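Local coordinates for protein lectin CEL-I, N-acetyl-D-galactosamine-specific C-type (Cucumaria echinata, PDB 1WMZ) that binds N-acetyl-D-galactosamine through a calcium ion, as an invertebrate C-type lectin of the sea cucumber Cucumaria echinata, at residues Gly69-Gly74 with Gly112-Thr117; Tyr94-Gly99 with Gly119-Asp124; Asp65-Gln70 with Gln130-Cys135. All blocks are in the same frame, centred on the assembly; numbering follows the deposited sequence.

Interactions 1 and 2 sit on successive strands of one sheet: 109-114 pairs with 71-73 in interaction 1 and with 122-126, which carries interaction 2. Interaction 3 overlaps interaction 1 at Gly69 and Gln70, and ties the loop leading into strand 71-73 to strand 131-139 on its other side. Interaction 1 is buried and combines backbone pairing, apolar contacts and glutamine amides; interaction 2, farther from the centre of the chain and partly buried, is mostly aromatic, with calcium bound at one end. Interaction 3 is smaller but also buried, and relies on a lysine held by polar groups. All three reach the sugar, with Arg115 and Asn123 making polar contacts and Gln70 an apolar one.

Interaction 1. Residues Gly69-Gly74 with Gly112-Thr117; sequences GQLWIG and GQFRHT. With NGA (2-acetamido-2-deoxy-beta-D-galactopyranose), chain E.
Gln113 reaches across to both Gln70 and Trp72. Its CG takes the cramped site between backbone N and carbonyl carbon (chi1 60°), and the chain then runs out straight. NE2 comes to 3.4 Å from Trp72 CZ3, over one face of the indole, while OE1 lies 3.4 Å from Gln70 CG and accepts hydrogen bonds from Asn123 and Asn125. The two glutamine amides are turned 48° against each other and share a water, which donates to Gln70 OE1 and accepts from Gln113 NE2. On the opposite face of the sheet, Phe114 lies beside Leu71, and Ile73 CG2 packs 3.6 Å from Phe114 CE2; helix 51-64 covers this side. In the sheet itself, Leu71 and Phe114 exchange backbone bonds, and Ile73 N donates to Gly112 O at 3.1 Å. Gln70 places CD 3.6 Å from C8 of the sugar's acetamido methyl group. Arg115, extended from CG to NE, gives NE and NH2 to O7 at 2.8 and 3.0 Å, meeting the acetamido oxygen with the edge of its guanidinium. The antiparallel pair and the residues at its end thus form part of the acetamido side of the N-acetylgalactosamine pocket of this C-type lectin domain.

Interaction 2. Residues Tyr94-Gly99 with Gly119-Asp124; sequences YTKWAG and GGAWND. With CA (calcium ion), chain G; NGA (2-acetamido-2-deoxy-beta-D-galactopyranose), chain E.
Trp97 and Trp122 meet edge to face: CE3 of Trp122 points at the centre of one face of the Trp97 indole, with the planes 77° apart. At the rim of Trp97, close to its plane, runs the backbone from Asn123 to Asp124, and CZ3 is 3.7 Å from Asp124 N. One face of Trp122 is laid against the backbone of the other segment, Lys96 N sitting over its middle and Thr95 C and Trp97 N nearer the rim. Lys96 CB adds a CH-pi contact, 4.0 Å from the centroid of the five-membered ring, and Gly120 O lies at the edge in the ring plane. Tyr94 meets the far end of this indole obliquely, CD1 to CZ2, completing an aromatic cluster. Trp122 NE1 is satisfied by Gln54 of helix 51-64.

The backbones join through a single bridge. Trp122 N donates to Lys96 O at 2.8 Å, and Ala98 N returns a bond to Trp122 O; beside it the methyls of Ala98 and Ala121 touch. Trp122-Asn123-Asp124 is the WND motif of C-type lectins, in which the tryptophan goes into the core and the next two residues bind calcium.

Asn123 turns CG anti to its own N (chi1 173°), bringing OD1 to 2.5 Å from the calcium ion, while ND2 donates to sugar O3 at 3.0 Å and also to Gln113. Asp124 binds the ion twice, through OD1 at 2.4 Å and its carbonyl O; OD2 accepts from Asn104 N. Sugar O3 and O4 are also ligands, and Gln101, Asp103 and Glu109 complete the shell.

Interaction 3. Residues Asp65-Gln70 with Gln130-Cys135; sequences DSQAGQ and QAKYMC. With NGA (2-acetamido-2-deoxy-beta-D-galactopyranose), chain E.
Lys132 reaches toward Asp65 from the opposite direction, its CG 3.5 Å from Asp65 OD1 and its CE equally close to Gln67 OE1. Bends at chi2 (-57°) and chi4 fold the chain so that NZ lands between these two acceptors. The ammonium makes a salt bridge to Asp65 OD1 at 3.0 Å, coming from above the carboxylate plane rather than within it. Gln67, whose side chain crosses the lysine at about a right angle, accepts a shorter bond from NZ, 2.7 Å to OE1. Asn19 OD1, from strand 13-22, is a third acceptor for the same nitrogen.

Asp65 has further partners. OD2 accepts from Gln67 N at 3.1 Å, which makes an Asx turn, and OD1 also receives Trp61 NE1 from helix 51-64. Nearer the sugar, the chains are joined by Lys132 N to Gln70 O at 3.1 Å, and Ala131 CB packs on that carbonyl. Gln70 OE1 further takes a hydrogen from a water that donates its other to Gln130 O, so the amide touching the sugar is linked through water to segment 130-135 as well.

The aspartate and lysine are both buried, and their mutual pairing probably keeps both charged; the polar groups gathered round NZ join the loop after helix 51-64 to two strands of the sheet.

Interaction 1. Residues Gly69-Gly74 with Gly112-Thr117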
loop_
_atom_site.group_PDB
_atom_site.type_symbol
_atom_site.label_atom_id
_atom_site.label_comp_id
_atom_site.label_asym_id
_atom_site.label_seq_id
_atom_site.Cartn_x
_atom_site.Cartn_y
_atom_site.Cartn_z
ATOM N N GLY A 69 29.937 7.135 -4.774
ATOM C CA GLY A 69 28.935 7.594 -5.693
ATOM C C GLY A 69 27.778 8.243 -4.972
ATOM O O GLY A 69 27.783 8.434 -3.769
ATOM N N GLN A 70 26.769 8.542 -5.771
ATOM C CA GLN A 70 25.620 9.322 -5.307
ATOM C C GLN A 70 24.292 8.561 -5.442
ATOM O O GLN A 70 24.222 7.522 -6.101
ATOM C CB GLN A 70 25.546 10.611 -6.110
ATOM C CG GLN A 70 26.747 11.544 -5.760
ATOM C CD GLN A 70 28.031 11.190 -6.531
ATOM O OE1 GLN A 70 28.036 11.147 -7.751
ATOM N NE2 GLN A 70 29.103 10.987 -5.805
ATOM N N LEU A 71 23.234 9.149 -4.856
ATOM C CA LEU A 71 21.886 8.587 -4.834
ATOM C C LEU A 71 20.882 9.676 -5.166
ATOM O O LEU A 71 20.793 10.636 -4.401
ATOM C CB LEU A 71 21.578 8.087 -3.429
ATOM C CG LEU A 71 20.128 7.547 -3.265
ATOM C CD1 LEU A 71 20.044 6.138 -3.908
ATOM C CD2 LEU A 71 19.720 7.533 -1.854
ATOM N N TRP A 72 20.166 9.544 -6.277
ATOM C CA TRP A 72 19.199 10.552 -6.708
ATOM C C TRP A 72 18.090 10.655 -5.664
ATOM O O TRP A 72 17.660 9.657 -5.097
ATOM C CB TRP A 72 18.561 10.219 -8.046
ATOM C CG TRP A 72 19.437 10.328 -9.275
ATOM C CD1 TRP A 72 19.686 9.338 -10.206
ATOM C CD2 TRP A 72 20.211 11.463 -9.694
ATOM N NE1 TRP A 72 20.546 9.799 -11.174
ATOM C CE2 TRP A 72 20.880 11.100 -10.891
ATOM C CE3 TRP A 72 20.389 12.759 -9.199
ATOM C CZ2 TRP A 72 21.710 11.983 -11.570
ATOM C CZ3 TRP A 72 21.190 13.604 -9.852
ATOM C CH2 TRP A 72 21.837 13.240 -11.051
ATOM N N ILE A 73 17.625 11.880 -5.417
ATOM C CA ILE A 73 16.443 12.095 -4.598
ATOM C C ILE A 73 15.531 12.989 -5.415
ATOM O O ILE A 73 15.948 13.543 -6.415
ATOM C CB ILE A 73 16.802 12.726 -3.201
ATOM C CG1 ILE A 73 17.480 14.125 -3.332
ATOM C CG2 ILE A 73 17.721 11.773 -2.390
ATOM C CD1 ILE A 73 17.751 14.743 -2.018
ATOM N N GLY A 74 14.284 13.162 -4.984
ATOM C CA GLY A 74 13.306 13.884 -5.794
ATOM C C GLY A 74 13.351 15.410 -5.758
ATOM O O GLY A 74 12.359 16.070 -6.039
ATOM N N GLY A 112 18.799 16.935 -7.486
ATOM C CA GLY A 112 19.310 16.661 -6.175
ATOM C C GLY A 112 19.739 15.223 -5.965
ATOM O O GLY A 112 19.181 14.323 -6.540
ATOM N N GLN A 113 20.708 15.024 -5.096
ATOM C CA GLN A 113 21.266 13.699 -4.812
ATOM C C GLN A 113 22.057 13.731 -3.503
ATOM O O GLN A 113 22.639 14.770 -3.137
ATOM C CB GLN A 113 22.165 13.251 -5.973
ATOM C CG GLN A 113 23.373 14.232 -6.214
ATOM C CD GLN A 113 24.425 13.803 -7.288
ATOM O OE1 GLN A 113 25.558 14.334 -7.273
ATOM N NE2 GLN A 113 24.057 12.929 -8.209
ATOM N N PHE A 114 22.087 12.604 -2.801
ATOM C CA PHE A 114 22.933 12.394 -1.645
ATOM C C PHE A 114 24.340 12.059 -2.168
ATOM O O PHE A 114 24.473 11.231 -3.075
ATOM C CB PHE A 114 22.541 11.125 -0.876
ATOM C CG PHE A 114 21.315 11.230 0.014
ATOM C CD1 PHE A 114 21.040 10.176 0.898
ATOM C CD2 PHE A 114 20.440 12.305 -0.035
ATOM C CE1 PHE A 114 19.921 10.206 1.738
ATOM C CE2 PHE A 114 19.323 12.331 0.788
ATOM C CZ PHE A 114 19.065 11.288 1.677
ATOM N N ARG A 115 25.354 12.659 -1.560
ATOM C CA ARG A 115 26.699 12.090 -1.557
ATOM C C ARG A 115 26.793 10.830 -0.697
ATOM O O ARG A 115 25.971 10.611 0.204
ATOM C CB ARG A 115 27.692 13.113 -1.029
ATOM C CG ARG A 115 27.919 14.245 -1.928
ATOM C CD ARG A 115 28.829 15.267 -1.333
ATOM N NE ARG A 115 29.192 16.297 -2.302
ATOM C CZ ARG A 115 29.861 17.395 -1.975
ATOM N NH1 ARG A 115 30.238 17.605 -0.713
ATOM N NH2 ARG A 115 30.112 18.304 -2.895
ATOM N N HIS A 116 27.833 10.018 -0.928
ATOM C CA HIS A 116 28.063 8.868 -0.055
ATOM C C HIS A 116 28.772 9.216 1.262
ATOM O O HIS A 116 28.936 8.360 2.101
ATOM C CB HIS A 116 28.831 7.760 -0.800
ATOM C CG HIS A 116 30.296 8.038 -0.963
ATOM N ND1 HIS A 116 30.810 8.717 -2.048
ATOM C CD2 HIS A 116 31.356 7.707 -0.186
ATOM C CE1 HIS A 116 32.127 8.799 -1.928
ATOM N NE2 HIS A 116 32.483 8.206 -0.802
ATOM N N THR A 117 29.195 10.468 1.432
ATOM C CA THR A 117 29.864 10.962 2.637
ATOM C C THR A 117 29.015 11.942 3.421
ATOM O O THR A 117 27.989 12.447 2.932
ATOM C CB THR A 117 31.127 11.736 2.238
ATOM O OG1 THR A 117 30.767 12.779 1.317
ATOM C CG2 THR A 117 32.120 10.845 1.506
HETATM C C1 NGA E . 31.328 18.584 -6.661
HETATM C C2 NGA E . 29.895 18.263 -7.176
HETATM C C3 NGA E . 29.361 18.978 -8.381
HETATM C C4 NGA E . 29.935 20.344 -8.586
HETATM C C5 NGA E . 31.344 20.601 -8.110
HETATM C C6 NGA E . 31.758 22.087 -8.109
HETATM C C7 NGA E . 29.211 16.140 -6.207
HETATM C C8 NGA E . 28.997 14.677 -6.491
HETATM N N2 NGA E . 29.641 16.852 -7.257
HETATM O O1 NGA E . 31.583 18.242 -5.293
HETATM O O3 NGA E . 27.932 18.980 -8.576
HETATM O O4 NGA E . 29.188 21.141 -7.658
HETATM O O5 NGA E . 31.801 19.911 -6.958
HETATM O O6 NGA E . 33.188 22.045 -8.003
HETATM O O7 NGA E . 28.990 16.633 -5.118
HETATM O O HOH W 1 26.178 11.748 -9.868
HETATM O O HOH W 2 29.600 11.005 -3.281
#

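Interaction 2. Residues Tyr94-Gly99 with Gly119-Asp124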
loop_
_atom_site.group_PDB
_atom_site.type_symbol
_atom_site.label_atom_id
_atom_site.label_comp_id
_atom_site.label_asym_id
_atom_site.label_seq_id
_atom_site.Cartn_x
_atom_site.Cartn_y
_atom_site.Cartn_z
ATOM N N TYR A 94 13.151 20.440 5.869
ATOM C CA TYR A 94 14.476 19.943 6.093
ATOM C C TYR A 94 15.310 20.109 4.837
ATOM O O TYR A 94 14.806 19.924 3.738
ATOM C CB TYR A 94 14.402 18.465 6.416
ATOM C CG TYR A 94 15.737 17.799 6.615
ATOM C CD1 TYR A 94 16.288 17.015 5.618
ATOM C CD2 TYR A 94 16.428 17.900 7.824
ATOM C CE1 TYR A 94 17.502 16.382 5.817
ATOM C CE2 TYR A 94 17.636 17.275 8.018
ATOM C CZ TYR A 94 18.172 16.523 7.008
ATOM O OH TYR A 94 19.354 15.873 7.208
ATOM N N THR A 95 16.564 20.529 5.029
ATOM C CA THR A 95 17.597 20.459 3.997
ATOM C C THR A 95 18.903 19.971 4.641
ATOM O O THR A 95 19.093 20.062 5.860
ATOM C CB THR A 95 17.836 21.830 3.298
ATOM O OG1 THR A 95 18.124 22.802 4.298
ATOM C CG2 THR A 95 16.579 22.378 2.623
ATOM N N LYS A 96 19.779 19.417 3.812
ATOM C CA LYS A 96 21.110 18.948 4.244
ATOM C C LYS A 96 22.126 19.177 3.121
ATOM O O LYS A 96 22.873 18.277 2.736
ATOM C CB LYS A 96 21.070 17.465 4.661
ATOM C CG LYS A 96 22.254 17.045 5.515
ATOM C CD LYS A 96 22.320 15.539 5.751
ATOM C CE LYS A 96 23.694 15.057 6.126
ATOM N NZ LYS A 96 24.096 15.551 7.481
ATOM N N TRP A 97 22.177 20.396 2.596
ATOM C CA TRP A 97 23.109 20.691 1.516
ATOM C C TRP A 97 24.575 20.554 2.011
ATOM O O TRP A 97 24.908 20.936 3.127
ATOM C CB TRP A 97 22.891 22.100 1.007
ATOM C CG TRP A 97 21.648 22.285 0.234
ATOM C CD1 TRP A 97 20.585 23.051 0.589
ATOM C CD2 TRP A 97 21.352 21.757 -1.058
ATOM N NE1 TRP A 97 19.623 23.014 -0.392
ATOM C CE2 TRP A 97 20.070 22.246 -1.429
ATOM C CE3 TRP A 97 22.037 20.930 -1.960
ATOM C CZ2 TRP A 97 19.449 21.908 -2.635
ATOM C CZ3 TRP A 97 21.428 20.604 -3.161
ATOM C CH2 TRP A 97 20.140 21.079 -3.495
ATOM N N ALA A 98 25.416 19.942 1.191
ATOM C CA ALA A 98 26.862 19.896 1.473
ATOM C C ALA A 98 27.415 21.315 1.406
ATOM O O ALA A 98 26.825 22.208 0.743
ATOM C CB ALA A 98 27.571 19.027 0.477
ATOM N N GLY A 99 28.539 21.536 2.091
ATOM C CA GLY A 99 29.227 22.817 2.001
ATOM C C GLY A 99 29.513 23.151 0.544
ATOM O O GLY A 99 30.052 22.328 -0.201
ATOM N N GLY A 119 27.044 11.673 5.879
ATOM C CA GLY A 119 25.680 11.268 6.209
ATOM C C GLY A 119 24.681 11.532 5.098
ATOM O O GLY A 119 23.484 11.650 5.363
ATOM N N GLY A 120 25.164 11.593 3.853
ATOM C CA GLY A 120 24.316 11.808 2.701
ATOM C C GLY A 120 24.098 13.264 2.348
ATOM O O GLY A 120 23.106 13.569 1.696
ATOM N N ALA A 121 25.044 14.144 2.711
ATOM C CA ALA A 121 24.935 15.568 2.352
ATOM C C ALA A 121 24.606 15.773 0.883
ATOM O O ALA A 121 25.115 15.060 0.008
ATOM C CB ALA A 121 26.248 16.301 2.680
ATOM N N TRP A 122 23.745 16.751 0.601
ATOM C CA TRP A 122 23.163 16.875 -0.720
ATOM C C TRP A 122 24.012 17.706 -1.673
ATOM O O TRP A 122 24.694 18.672 -1.272
ATOM C CB TRP A 122 21.798 17.527 -0.674
ATOM C CG TRP A 122 20.774 16.922 0.234
ATOM C CD1 TRP A 122 20.841 15.744 0.938
ATOM C CD2 TRP A 122 19.488 17.481 0.509
ATOM N NE1 TRP A 122 19.681 15.568 1.670
ATOM C CE2 TRP A 122 18.846 16.631 1.436
ATOM C CE3 TRP A 122 18.845 18.671 0.122
ATOM C CZ2 TRP A 122 17.559 16.872 1.906
ATOM C CZ3 TRP A 122 17.564 18.915 0.610
ATOM C CH2 TRP A 122 16.937 18.005 1.475
ATOM N N ASN A 123 23.872 17.368 -2.935
ATOM C CA ASN A 123 24.491 18.063 -4.054
ATOM C C ASN A 123 23.482 18.215 -5.174
ATOM O O ASN A 123 22.636 17.354 -5.406
ATOM C CB ASN A 123 25.673 17.273 -4.596
ATOM C CG ASN A 123 26.237 17.873 -5.842
ATOM O OD1 ASN A 123 26.604 19.063 -5.826
ATOM N ND2 ASN A 123 26.338 17.089 -6.924
ATOM N N ASP A 124 23.568 19.315 -5.909
ATOM C CA ASP A 124 22.866 19.399 -7.173
ATOM C C ASP A 124 23.767 18.960 -8.307
ATOM O O ASP A 124 24.920 19.376 -8.346
ATOM C CB ASP A 124 22.327 20.820 -7.442
ATOM C CG ASP A 124 23.409 21.889 -7.435
ATOM O OD1 ASP A 124 24.466 21.680 -6.791
ATOM O OD2 ASP A 124 23.227 22.979 -8.001
HETATM CA CA CA G . 26.666 20.905 -7.514
HETATM C C1 NGA E . 31.328 18.584 -6.661
HETATM C C2 NGA E . 29.895 18.263 -7.176
HETATM C C3 NGA E . 29.361 18.978 -8.381
HETATM C C4 NGA E . 29.935 20.344 -8.586
HETATM C C5 NGA E . 31.344 20.601 -8.110
HETATM C C6 NGA E . 31.758 22.087 -8.109
HETATM C C7 NGA E . 29.211 16.140 -6.207
HETATM C C8 NGA E . 28.997 14.677 -6.491
HETATM N N2 NGA E . 29.641 16.852 -7.257
HETATM O O1 NGA E . 31.583 18.242 -5.293
HETATM O O3 NGA E . 27.932 18.980 -8.576
HETATM O O4 NGA E . 29.188 21.141 -7.658
HETATM O O5 NGA E . 31.801 19.911 -6.958
HETATM O O6 NGA E . 33.188 22.045 -8.003
HETATM O O7 NGA E . 28.990 16.633 -5.118
#

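Interaction 3. Residues Asp65-Gln70 with Gln130-Cys135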
loop_
_atom_site.group_PDB
_atom_site.type_symbol
_atom_site.label_atom_id
_atom_site.label_comp_id
_atom_site.label_asym_id
_atom_site.label_seq_id
_atom_site.Cartn_x
_atom_site.Cartn_y
_atom_site.Cartn_z
ATOM N N ASP A 65 24.849 -0.719 -0.895
ATOM C CA ASP A 65 25.793 -0.206 -1.876
ATOM C C ASP A 65 27.003 0.378 -1.118
ATOM O O ASP A 65 26.864 1.220 -0.241
ATOM C CB ASP A 65 25.072 0.846 -2.730
ATOM C CG ASP A 65 25.957 1.484 -3.770
ATOM O OD1 ASP A 65 25.574 2.539 -4.299
ATOM O OD2 ASP A 65 27.042 0.994 -4.138
ATOM N N SER A 66 28.206 -0.095 -1.416
ATOM C CA SER A 66 29.382 0.494 -0.770
ATOM C C SER A 66 30.343 1.162 -1.773
ATOM O O SER A 66 31.441 1.573 -1.398
ATOM C CB SER A 66 30.106 -0.563 0.042
ATOM O OG SER A 66 30.538 -1.570 -0.844
ATOM N N GLN A 67 29.928 1.274 -3.025
ATOM C CA GLN A 67 30.688 2.013 -4.030
ATOM C C GLN A 67 30.650 3.516 -3.749
ATOM O O GLN A 67 29.634 4.031 -3.272
ATOM C CB GLN A 67 30.117 1.784 -5.427
ATOM C CG GLN A 67 30.153 0.348 -5.905
ATOM C CD GLN A 67 29.409 0.150 -7.227
ATOM O OE1 GLN A 67 28.414 0.826 -7.524
ATOM N NE2 GLN A 67 29.883 -0.804 -8.019
ATOM N N ALA A 68 31.747 4.216 -4.048
ATOM C CA ALA A 68 31.736 5.678 -4.103
ATOM C C ALA A 68 30.703 6.110 -5.117
ATOM O O ALA A 68 30.612 5.562 -6.218
ATOM C CB ALA A 68 33.089 6.209 -4.524
ATOM N N GLY A 69 29.937 7.135 -4.774
ATOM C CA GLY A 69 28.935 7.594 -5.693
ATOM C C GLY A 69 27.778 8.243 -4.972
ATOM O O GLY A 69 27.783 8.434 -3.769
ATOM N N GLN A 70 26.769 8.542 -5.771
ATOM C CA GLN A 70 25.620 9.322 -5.307
ATOM C C GLN A 70 24.292 8.561 -5.442
ATOM O O GLN A 70 24.222 7.522 -6.101
ATOM C CB GLN A 70 25.546 10.611 -6.110
ATOM C CG GLN A 70 26.747 11.544 -5.760
ATOM C CD GLN A 70 28.031 11.190 -6.531
ATOM O OE1 GLN A 70 28.036 11.147 -7.751
ATOM N NE2 GLN A 70 29.103 10.987 -5.805
ATOM N N GLN A 130 25.117 10.380 -13.676
ATOM C CA GLN A 130 24.533 9.114 -13.294
ATOM C C GLN A 130 24.671 8.927 -11.823
ATOM O O GLN A 130 25.678 9.303 -11.207
ATOM C CB GLN A 130 25.238 7.947 -13.991
ATOM C CG GLN A 130 25.290 8.083 -15.474
ATOM C CD GLN A 130 24.668 6.900 -16.166
ATOM O OE1 GLN A 130 23.811 7.063 -17.032
ATOM N NE2 GLN A 130 25.096 5.702 -15.792
ATOM N N ALA A 131 23.676 8.261 -11.248
ATOM C CA ALA A 131 23.671 7.901 -9.843
ATOM C C ALA A 131 22.714 6.721 -9.634
ATOM O O ALA A 131 21.940 6.402 -10.517
ATOM C CB ALA A 131 23.192 9.097 -9.004
ATOM N N LYS A 132 22.773 6.122 -8.466
ATOM C CA LYS A 132 21.781 5.120 -8.046
ATOM C C LYS A 132 20.479 5.857 -7.697
ATOM O O LYS A 132 20.423 7.108 -7.742
ATOM C CB LYS A 132 22.300 4.294 -6.887
ATOM C CG LYS A 132 23.745 3.665 -7.072
ATOM C CD LYS A 132 23.859 2.784 -8.312
ATOM C CE LYS A 132 25.320 2.162 -8.424
ATOM N NZ LYS A 132 25.854 1.646 -7.157
ATOM N N TYR A 133 19.423 5.124 -7.345
ATOM C CA TYR A 133 18.181 5.827 -6.983
ATOM C C TYR A 133 17.329 5.119 -5.949
ATOM O O TYR A 133 17.519 3.958 -5.630
ATOM C CB TYR A 133 17.383 6.228 -8.213
ATOM C CG TYR A 133 16.762 5.096 -9.025
ATOM C CD1 TYR A 133 17.509 4.379 -9.971
ATOM C CD2 TYR A 133 15.399 4.815 -8.920
ATOM C CE1 TYR A 133 16.923 3.359 -10.734
ATOM C CE2 TYR A 133 14.820 3.827 -9.679
ATOM C CZ TYR A 133 15.583 3.099 -10.576
ATOM O OH TYR A 133 14.953 2.103 -11.294
ATOM N N MET A 134 16.389 5.874 -5.387
ATOM C CA MET A 134 15.593 5.392 -4.275
ATOM C C MET A 134 14.163 5.881 -4.486
ATOM O O MET A 134 13.952 7.030 -4.751
ATOM C CB MET A 134 16.175 5.977 -2.986
ATOM C CG MET A 134 15.325 5.860 -1.777
ATOM S SD MET A 134 15.575 4.402 -0.875
ATOM C CE MET A 134 17.465 4.362 -0.416
ATOM N N CYS A 135 13.195 4.980 -4.407
ATOM C CA CYS A 135 11.784 5.343 -4.554
ATOM C C CYS A 135 11.088 5.307 -3.187
ATOM O O CYS A 135 11.542 4.672 -2.231
ATOM C CB CYS A 135 11.092 4.387 -5.521
ATOM S SG CYS A 135 11.808 4.250 -7.173
HETATM C C1 NGA E . 31.328 18.584 -6.661
HETATM C C2 NGA E . 29.895 18.263 -7.176
HETATM C C3 NGA E . 29.361 18.978 -8.381
HETATM C C4 NGA E . 29.935 20.344 -8.586
HETATM C C5 NGA E . 31.344 20.601 -8.110
HETATM C C6 NGA E . 31.758 22.087 -8.109
HETATM C C7 NGA E . 29.211 16.140 -6.207
HETATM C C8 NGA E . 28.997 14.677 -6.491
HETATM N N2 NGA E . 29.641 16.852 -7.257
HETATM O O1 NGA E . 31.583 18.242 -5.293
HETATM O O3 NGA E . 27.932 18.980 -8.576
HETATM O O4 NGA E . 29.188 21.141 -7.658
HETATM O O5 NGA E . 31.801 19.911 -6.958
HETATM O O6 NGA E . 33.188 22.045 -8.003
HETATM O O7 NGA E . 28.990 16.633 -5.118
HETATM O O HOH W 1 26.178 11.748 -9.868
#